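PDB 4AT2: 3-ketosteroid-delta4-5alpha-dehydrogenase from Rhodococcus jostii, which catalyses the FAD-dependent delta4-(5alpha)-dehydrogenation of 3-ketosteroids, probably as a step in bacterial steroid breakdown. Local coordinates for residues Y49-I58 / L204-L215; I324-R332 / A401-Y409. All coordinates share one frame; numbering follows the deposited sequence.

Interaction 1: Y49-I58 / L204-L215; sequences YGIAGVAASI and LMKPLVETAEKL. With FAD (flavin-adenine dinucleotide), chain D.
Pro207 O is gripped from opposite faces of its plane by Thr211 N and, at 2.8 Å, Thr211 OG1, while Thr211 CG2 packs on Ile58 across the contact. Ile58 belongs to helix 51-58, which follows strand 45-47 in a Rossmann-type dinucleotide-binding fold; Gly50 at its N-cap and Gly53 fit the GxGxxG pattern. This helix packs on helix 204-214, running in the same general direction at 34° with the axes 9.1 Å apart. Val54 is the knob, seated in a hole made by Met205, Leu208, Val209 and Ala212, and its CG2 lies 3.6 Å from Leu208 O. With CG1 of Ile51 anti to the backbone N (chi1 -175°), CD1 reaches across to Leu204 CD2 and, at 3.5 Å, Leu208 CD1, leaving CG2 beside the FAD phosphate. Met205 bends at its second and third torsions, which brings CE to 3.6 Å from Gly50 O. At the other end Ile58 CD1 rests against Leu208, where Trp138 of helix 132-141 covers both. Ala52 N, in the first turn, gives FAD O2P a long but nearly straight hydrogen bond (3.3 Å, 173°). Tyr49 OH sits beside Val209 CG1 and is linked by a water to Glu213 OE2, which accepts from that water at 2.8 Å.

Interaction 2: I324-R332 / A401-Y409; sequences ILVNGRGQR and ALQSTVEVY
Thr405 OG1 donates a short hydrogen bond of 2.6 Å to Gly330 O, approaching tilted from the carbonyl plane. The threonine holds OG1 beside its own backbone N (chi1 -72°), which leaves CG2 to turn the other way, among Ile324 CD1, Val326 CG1 and Arg332 CG. Packing is closest here and around Tyr409. Ile324 CG2 stands over one face of the tyrosine ring in a CH-pi contact, 3.7 Å from the centroid and 15° off the normal. The rim of that ring meets Arg332: Tyr409 CE1 lies over the centre of the guanidinium face, with the two planes 64° apart, and Arg332 NH1 is 3.6 Å from Tyr409 CD1. Salt bridges from Arg332 NH2 to Glu336 and Asp418 fix the guanidinium, and Tyr409 OH is bonded to Lys423. Strand 324-326 is an edge strand of a four-stranded antiparallel sheet, beside strand 356-360, and helix 401-409 packs over it. The chain leaves the strand through a type I turn from Asn327 to Gly330, combined with an Asx turn in which Asn327 OD1 accepts from Arg329 N and Gln331 N on opposite faces of its plane. Around the turn the fit is looser and wetter. Arg329 O touches Ala401 CB at 3.6 Å, but one water donates to both Arg329 O and Ala401 O; another accepts from Arg332 N and bonds weakly to Thr405 OG1. Along this flank comes the second subunit, whose Arg332 O accepts from Gln331 NE2, a bond returned in the other direction.

Overall arrangement
Interactions 1 and 2 lie on opposite sides of the chain's centre, their own centres 49 Å apart and their nearest atoms about 29 Å from each other, so they do not touch. Interaction 1 contributes Tyr49, Gly50, Ile51 and Ala52 to the FAD pocket, and the side chain of Leu204 is about 11 Å from the bound 4-androstene-3,17-dione. Interaction 2, about 31 Å from the centre of the chain, includes none of the residues lining the steroid pocket and instead borders the second subunit. In sequence the two follow one another: steroid-pocket residues Glu310, Ala312 and Val314 fall between them, whereas Tyr339 and Thr374 fall between 324-332 and 401-409.

Interaction 1: Y49-I58 / L204-L215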
# COMPACT_ATOMS: atom_id res chain seq x y z
N TYR A 49 1.92 -28.10 -2.22
CA TYR A 49 2.77 -28.94 -1.38
C TYR A 49 4.06 -28.21 -0.98
O TYR A 49 5.18 -28.70 -1.23
CB TYR A 49 3.10 -30.24 -2.11
CG TYR A 49 3.39 -31.44 -1.24
CD1 TYR A 49 3.74 -31.30 0.11
CD2 TYR A 49 3.35 -32.73 -1.77
CE1 TYR A 49 4.02 -32.40 0.90
CE2 TYR A 49 3.62 -33.84 -0.99
CZ TYR A 49 3.96 -33.67 0.35
OH TYR A 49 4.24 -34.77 1.13
N GLY A 50 3.90 -27.03 -0.39
CA GLY A 50 5.02 -26.28 0.19
C GLY A 50 4.90 -26.33 1.70
O GLY A 50 4.34 -27.27 2.24
N ILE A 51 5.42 -25.31 2.38
CA ILE A 51 5.46 -25.37 3.85
C ILE A 51 4.08 -25.39 4.50
O ILE A 51 3.83 -26.19 5.41
CB ILE A 51 6.35 -24.26 4.48
CG1 ILE A 51 6.45 -24.45 6.00
CG2 ILE A 51 5.82 -22.86 4.18
CD1 ILE A 51 7.03 -25.81 6.37
N ALA A 52 3.18 -24.53 4.03
CA ALA A 52 1.85 -24.43 4.60
C ALA A 52 1.10 -25.74 4.36
O ALA A 52 0.44 -26.26 5.25
CB ALA A 52 1.08 -23.27 4.00
N GLY A 53 1.23 -26.25 3.14
CA GLY A 53 0.53 -27.47 2.76
C GLY A 53 0.97 -28.69 3.54
O GLY A 53 0.13 -29.45 4.03
N VAL A 54 2.29 -28.87 3.69
CA VAL A 54 2.78 -30.06 4.39
C VAL A 54 2.41 -30.01 5.88
O VAL A 54 1.99 -31.03 6.44
CB VAL A 54 4.28 -30.34 4.14
CG1 VAL A 54 5.17 -29.32 4.83
CG2 VAL A 54 4.63 -31.77 4.56
N ALA A 55 2.48 -28.83 6.49
CA ALA A 55 2.11 -28.66 7.89
C ALA A 55 0.63 -28.97 8.11
O ALA A 55 0.27 -29.64 9.09
CB ALA A 55 2.45 -27.25 8.39
N ALA A 56 -0.22 -28.49 7.19
CA ALA A 56 -1.65 -28.77 7.23
C ALA A 56 -1.90 -30.26 7.11
O ALA A 56 -2.71 -30.82 7.85
CB ALA A 56 -2.39 -28.03 6.13
N SER A 57 -1.18 -30.90 6.20
CA SER A 57 -1.37 -32.34 5.95
C SER A 57 -1.02 -33.18 7.17
O SER A 57 -1.72 -34.14 7.49
CB SER A 57 -0.61 -32.81 4.70
OG SER A 57 0.76 -33.05 4.98
N ILE A 58 0.05 -32.79 7.87
CA ILE A 58 0.48 -33.52 9.07
C ILE A 58 -0.60 -33.46 10.14
O ILE A 58 -0.98 -34.50 10.70
CB ILE A 58 1.83 -33.00 9.61
CG1 ILE A 58 2.95 -33.39 8.63
CG2 ILE A 58 2.12 -33.55 11.01
CD1 ILE A 58 4.24 -32.62 8.85
N LEU A 204 13.87 -27.96 6.25
CA LEU A 204 12.58 -27.83 6.91
C LEU A 204 11.59 -28.76 6.22
O LEU A 204 10.90 -29.54 6.88
CB LEU A 204 12.08 -26.38 6.89
CG LEU A 204 10.64 -26.11 7.34
CD1 LEU A 204 10.39 -26.57 8.78
CD2 LEU A 204 10.32 -24.64 7.18
N MET A 205 11.53 -28.69 4.88
CA MET A 205 10.57 -29.47 4.10
C MET A 205 10.72 -30.98 4.20
O MET A 205 9.73 -31.69 4.39
CB MET A 205 10.63 -29.09 2.62
CG MET A 205 9.86 -27.85 2.23
SD MET A 205 8.12 -27.86 2.71
CE MET A 205 7.42 -29.09 1.64
N LYS A 206 11.95 -31.48 4.05
CA LYS A 206 12.20 -32.92 3.95
C LYS A 206 11.68 -33.72 5.16
O LYS A 206 10.92 -34.67 4.97
CB LYS A 206 13.69 -33.20 3.66
CG LYS A 206 14.02 -34.67 3.49
CD LYS A 206 15.50 -34.82 3.17
CE LYS A 206 15.84 -36.23 2.72
NZ LYS A 206 16.43 -37.02 3.84
N PRO A 207 12.08 -33.33 6.40
CA PRO A 207 11.53 -34.06 7.56
C PRO A 207 10.00 -33.99 7.69
O PRO A 207 9.38 -34.96 8.12
CB PRO A 207 12.18 -33.38 8.77
CG PRO A 207 13.34 -32.62 8.23
CD PRO A 207 13.03 -32.28 6.81
N LEU A 208 9.41 -32.87 7.31
CA LEU A 208 7.95 -32.72 7.35
C LEU A 208 7.27 -33.63 6.33
O LEU A 208 6.25 -34.27 6.61
CB LEU A 208 7.53 -31.25 7.16
CG LEU A 208 8.00 -30.26 8.24
CD1 LEU A 208 7.37 -28.89 8.03
CD2 LEU A 208 7.67 -30.73 9.64
N VAL A 209 7.86 -33.72 5.14
CA VAL A 209 7.35 -34.60 4.09
C VAL A 209 7.43 -36.06 4.55
O VAL A 209 6.46 -36.81 4.41
CB VAL A 209 8.07 -34.37 2.74
CG1 VAL A 209 7.77 -35.49 1.76
CG2 VAL A 209 7.65 -33.02 2.16
N GLU A 210 8.57 -36.44 5.12
CA GLU A 210 8.74 -37.78 5.69
C GLU A 210 7.66 -38.08 6.73
O GLU A 210 7.07 -39.16 6.74
CB GLU A 210 10.12 -37.93 6.33
CG GLU A 210 11.28 -37.89 5.35
CD GLU A 210 12.63 -38.00 6.04
OE1 GLU A 210 12.79 -37.47 7.17
OE2 GLU A 210 13.54 -38.62 5.46
N THR A 211 7.39 -37.10 7.59
CA THR A 211 6.37 -37.21 8.63
C THR A 211 5.00 -37.43 7.99
O THR A 211 4.26 -38.34 8.37
CB THR A 211 6.37 -35.97 9.54
OG1 THR A 211 7.64 -35.85 10.19
CG2 THR A 211 5.27 -36.06 10.60
N ALA A 212 4.67 -36.59 7.01
CA ALA A 212 3.38 -36.72 6.31
C ALA A 212 3.22 -38.06 5.60
O ALA A 212 2.15 -38.66 5.64
CB ALA A 212 3.19 -35.56 5.34
N GLU A 213 4.28 -38.54 4.96
CA GLU A 213 4.22 -39.81 4.23
C GLU A 213 3.98 -40.99 5.18
O GLU A 213 3.17 -41.87 4.88
CB GLU A 213 5.47 -40.02 3.37
CG GLU A 213 5.50 -39.07 2.18
CD GLU A 213 6.75 -39.20 1.32
OE1 GLU A 213 7.72 -39.86 1.74
OE2 GLU A 213 6.76 -38.62 0.22
N LYS A 214 4.66 -40.98 6.32
CA LYS A 214 4.47 -42.03 7.32
C LYS A 214 3.06 -42.03 7.91
O LYS A 214 2.57 -43.07 8.35
CB LYS A 214 5.53 -41.95 8.42
CG LYS A 214 6.83 -42.61 8.02
CD LYS A 214 7.92 -42.40 9.06
CE LYS A 214 9.16 -43.22 8.74
NZ LYS A 214 8.97 -44.68 8.99
N LEU A 215 2.41 -40.87 7.90
CA LEU A 215 1.04 -40.74 8.36
C LEU A 215 0.02 -41.19 7.32
O LEU A 215 -1.17 -41.28 7.62
CB LEU A 215 0.75 -39.29 8.77
CG LEU A 215 1.29 -38.89 10.14
CD1 LEU A 215 1.43 -37.37 10.22
CD2 LEU A 215 0.36 -39.41 11.22
PA FAD D . 5.37 -22.62 -1.48
O1A FAD D . 6.36 -23.18 -0.54
O2A FAD D . 5.85 -22.01 -2.73
O5B FAD D . 4.34 -23.79 -1.84
C5B FAD D . 3.22 -23.54 -2.70
C4B FAD D . 3.00 -24.78 -3.59
O4B FAD D . 1.77 -24.52 -4.31
C3B FAD D . 4.12 -24.87 -4.65
O3B FAD D . 4.68 -26.21 -4.62
C2B FAD D . 3.40 -24.57 -5.97
O2B FAD D . 3.99 -25.34 -7.05
C1B FAD D . 1.97 -25.02 -5.66
N9A FAD D . 0.94 -24.39 -6.51
C8A FAD D . 0.93 -23.15 -7.03
N7A FAD D . -0.20 -23.00 -7.72
C5A FAD D . -0.91 -24.15 -7.63
C6A FAD D . -2.10 -24.57 -8.12
N6A FAD D . -2.82 -23.73 -8.86
N1A FAD D . -2.58 -25.80 -7.87
C2A FAD D . -1.85 -26.68 -7.09
N3A FAD D . -0.62 -26.25 -6.59
C4A FAD D . -0.19 -24.99 -6.88
N1 FAD D . 10.98 -16.95 3.87
C2 FAD D . 11.31 -17.26 5.17
O2 FAD D . 10.46 -17.16 6.05
N3 FAD D . 12.61 -17.68 5.49
C4 FAD D . 13.59 -17.76 4.49
O4 FAD D . 14.72 -18.13 4.81
C4X FAD D . 13.25 -17.44 3.17
N5 FAD D . 14.18 -17.49 2.19
C5X FAD D . 13.89 -16.96 0.98
C6 FAD D . 14.90 -16.76 0.04
C7 FAD D . 14.61 -16.22 -1.22
C7M FAD D . 15.67 -16.05 -2.13
C8 FAD D . 13.29 -15.87 -1.54
C8M FAD D . 12.92 -15.33 -2.79
C9 FAD D . 12.28 -16.08 -0.60
C9A FAD D . 12.57 -16.60 0.67
N10 FAD D . 11.60 -16.77 1.60
C10 FAD D . 11.95 -17.04 2.86
C1' FAD D . 10.16 -16.75 1.26
C2' FAD D . 9.59 -18.18 1.31
O2' FAD D . 10.44 -18.98 0.48
C3' FAD D . 8.15 -18.22 0.78
O3' FAD D . 7.41 -17.04 1.12
C4' FAD D . 7.43 -19.46 1.35
O4' FAD D . 8.19 -20.62 0.99
C5' FAD D . 6.02 -19.58 0.76
O5' FAD D . 5.36 -20.70 1.39
P FAD D . 4.00 -21.29 0.76
O1P FAD D . 2.97 -20.24 0.71
O2P FAD D . 3.72 -22.59 1.45
O3P FAD D . 4.41 -21.48 -0.81
O HOH W 1 4.51 -37.10 -0.36

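Interaction 2: I324-R332 / A401-Y409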
# COMPACT_ATOMS: atom_id res chain seq x y z
N ILE A 324 28.67 4.26 5.26
CA ILE A 324 27.37 4.91 5.41
C ILE A 324 26.59 4.85 4.11
O ILE A 324 27.15 5.03 3.02
CB ILE A 324 27.47 6.36 5.92
CG1 ILE A 324 28.33 7.23 4.99
CG2 ILE A 324 28.06 6.35 7.32
CD1 ILE A 324 28.17 8.72 5.25
N LEU A 325 25.29 4.57 4.24
CA LEU A 325 24.41 4.63 3.08
C LEU A 325 23.88 6.04 2.92
O LEU A 325 23.43 6.65 3.89
CB LEU A 325 23.23 3.66 3.25
CG LEU A 325 23.58 2.19 3.05
CD1 LEU A 325 22.42 1.33 3.55
CD2 LEU A 325 23.94 1.86 1.60
N VAL A 326 23.97 6.57 1.71
CA VAL A 326 23.36 7.86 1.44
C VAL A 326 22.35 7.74 0.31
O VAL A 326 22.49 6.87 -0.55
CB VAL A 326 24.39 8.98 1.15
CG1 VAL A 326 25.28 9.20 2.38
CG2 VAL A 326 25.20 8.71 -0.11
N ASN A 327 21.33 8.58 0.33
CA ASN A 327 20.35 8.60 -0.75
C ASN A 327 20.83 9.44 -1.95
O ASN A 327 22.00 9.84 -2.01
CB ASN A 327 18.99 9.06 -0.19
CG ASN A 327 19.02 10.49 0.31
OD1 ASN A 327 19.94 11.27 0.02
ND2 ASN A 327 17.98 10.86 1.06
N GLY A 328 19.93 9.72 -2.89
CA GLY A 328 20.29 10.49 -4.08
C GLY A 328 20.63 11.94 -3.80
O GLY A 328 21.20 12.63 -4.66
N ARG A 329 20.29 12.42 -2.60
CA ARG A 329 20.66 13.76 -2.15
C ARG A 329 21.91 13.75 -1.25
O ARG A 329 22.25 14.76 -0.63
CB ARG A 329 19.49 14.42 -1.41
CG ARG A 329 18.21 14.58 -2.24
CD ARG A 329 17.12 15.33 -1.48
NE ARG A 329 16.59 14.57 -0.36
CZ ARG A 329 15.61 13.68 -0.43
NH1 ARG A 329 15.02 13.42 -1.60
NH2 ARG A 329 15.22 13.06 0.67
N GLY A 330 22.59 12.60 -1.18
CA GLY A 330 23.80 12.49 -0.35
C GLY A 330 23.55 12.46 1.15
O GLY A 330 24.46 12.73 1.94
N GLN A 331 22.33 12.10 1.55
CA GLN A 331 21.92 12.12 2.96
C GLN A 331 21.80 10.71 3.53
O GLN A 331 21.29 9.82 2.87
CB GLN A 331 20.52 12.76 3.09
CG GLN A 331 20.45 14.20 2.62
CD GLN A 331 19.02 14.66 2.38
OE1 GLN A 331 18.12 13.85 2.19
NE2 GLN A 331 18.81 15.96 2.38
N ARG A 332 22.24 10.52 4.78
CA ARG A 332 21.97 9.25 5.47
C ARG A 332 20.48 9.10 5.79
O ARG A 332 19.79 10.10 6.03
CB ARG A 332 22.82 9.12 6.73
CG ARG A 332 24.28 8.88 6.45
CD ARG A 332 25.06 8.64 7.73
NE ARG A 332 24.73 7.37 8.39
CZ ARG A 332 24.39 7.24 9.68
NH1 ARG A 332 24.24 8.31 10.45
NH2 ARG A 332 24.14 6.03 10.19
N ALA A 401 26.72 18.60 -0.58
CA ALA A 401 25.67 17.63 -0.17
C ALA A 401 26.24 16.41 0.53
O ALA A 401 25.75 16.00 1.60
CB ALA A 401 24.81 17.21 -1.36
N LEU A 402 27.30 15.83 -0.04
CA LEU A 402 27.94 14.68 0.57
C LEU A 402 28.99 15.12 1.60
O LEU A 402 29.12 14.50 2.67
CB LEU A 402 28.58 13.76 -0.48
CG LEU A 402 29.31 12.51 0.06
CD1 LEU A 402 28.35 11.52 0.72
CD2 LEU A 402 30.08 11.86 -1.09
N GLN A 403 29.73 16.18 1.29
CA GLN A 403 30.76 16.66 2.21
C GLN A 403 30.18 16.95 3.58
O GLN A 403 30.76 16.60 4.60
CB GLN A 403 31.44 17.92 1.68
CG GLN A 403 32.27 17.71 0.42
CD GLN A 403 32.98 18.99 0.02
OE1 GLN A 403 33.90 19.44 0.71
NE2 GLN A 403 32.54 19.58 -1.08
N SER A 404 29.03 17.62 3.61
CA SER A 404 28.41 17.97 4.88
C SER A 404 27.92 16.74 5.63
O SER A 404 28.10 16.66 6.84
CB SER A 404 27.28 18.99 4.70
OG SER A 404 26.23 18.47 3.90
N THR A 405 27.31 15.80 4.92
CA THR A 405 26.88 14.53 5.54
C THR A 405 28.05 13.85 6.24
O THR A 405 27.93 13.41 7.38
CB THR A 405 26.28 13.60 4.47
OG1 THR A 405 25.02 14.14 4.09
CG2 THR A 405 26.10 12.15 4.97
N VAL A 406 29.19 13.79 5.56
CA VAL A 406 30.35 13.10 6.11
C VAL A 406 30.98 13.91 7.25
O VAL A 406 31.42 13.34 8.26
CB VAL A 406 31.38 12.75 5.01
CG1 VAL A 406 32.67 12.19 5.61
CG2 VAL A 406 30.77 11.77 4.02
N GLU A 407 30.99 15.24 7.12
CA GLU A 407 31.56 16.09 8.18
C GLU A 407 30.79 15.89 9.50
O GLU A 407 31.40 15.70 10.56
CB GLU A 407 31.55 17.57 7.79
CG GLU A 407 32.67 17.96 6.84
CD GLU A 407 32.44 19.31 6.17
OE1 GLU A 407 31.53 20.07 6.60
OE2 GLU A 407 33.16 19.60 5.18
N VAL A 408 29.46 15.93 9.42
CA VAL A 408 28.61 15.81 10.62
C VAL A 408 28.72 14.38 11.17
O VAL A 408 28.90 14.19 12.39
CB VAL A 408 27.15 16.20 10.31
CG1 VAL A 408 26.22 15.92 11.51
CG2 VAL A 408 27.08 17.67 9.91
N TYR A 409 28.69 13.39 10.29
CA TYR A 409 28.82 12.01 10.72
C TYR A 409 30.14 11.82 11.45
O TYR A 409 30.18 11.22 12.53
CB TYR A 409 28.75 11.05 9.53
CG TYR A 409 28.91 9.60 9.92
CD1 TYR A 409 27.83 8.87 10.41
CD2 TYR A 409 30.15 8.96 9.82
CE1 TYR A 409 27.98 7.54 10.78
CE2 TYR A 409 30.31 7.63 10.18
CZ TYR A 409 29.21 6.93 10.66
OH TYR A 409 29.35 5.62 11.03
O HOH W 2 22.71 16.51 1.40
O HOH W 3 23.06 12.76 6.54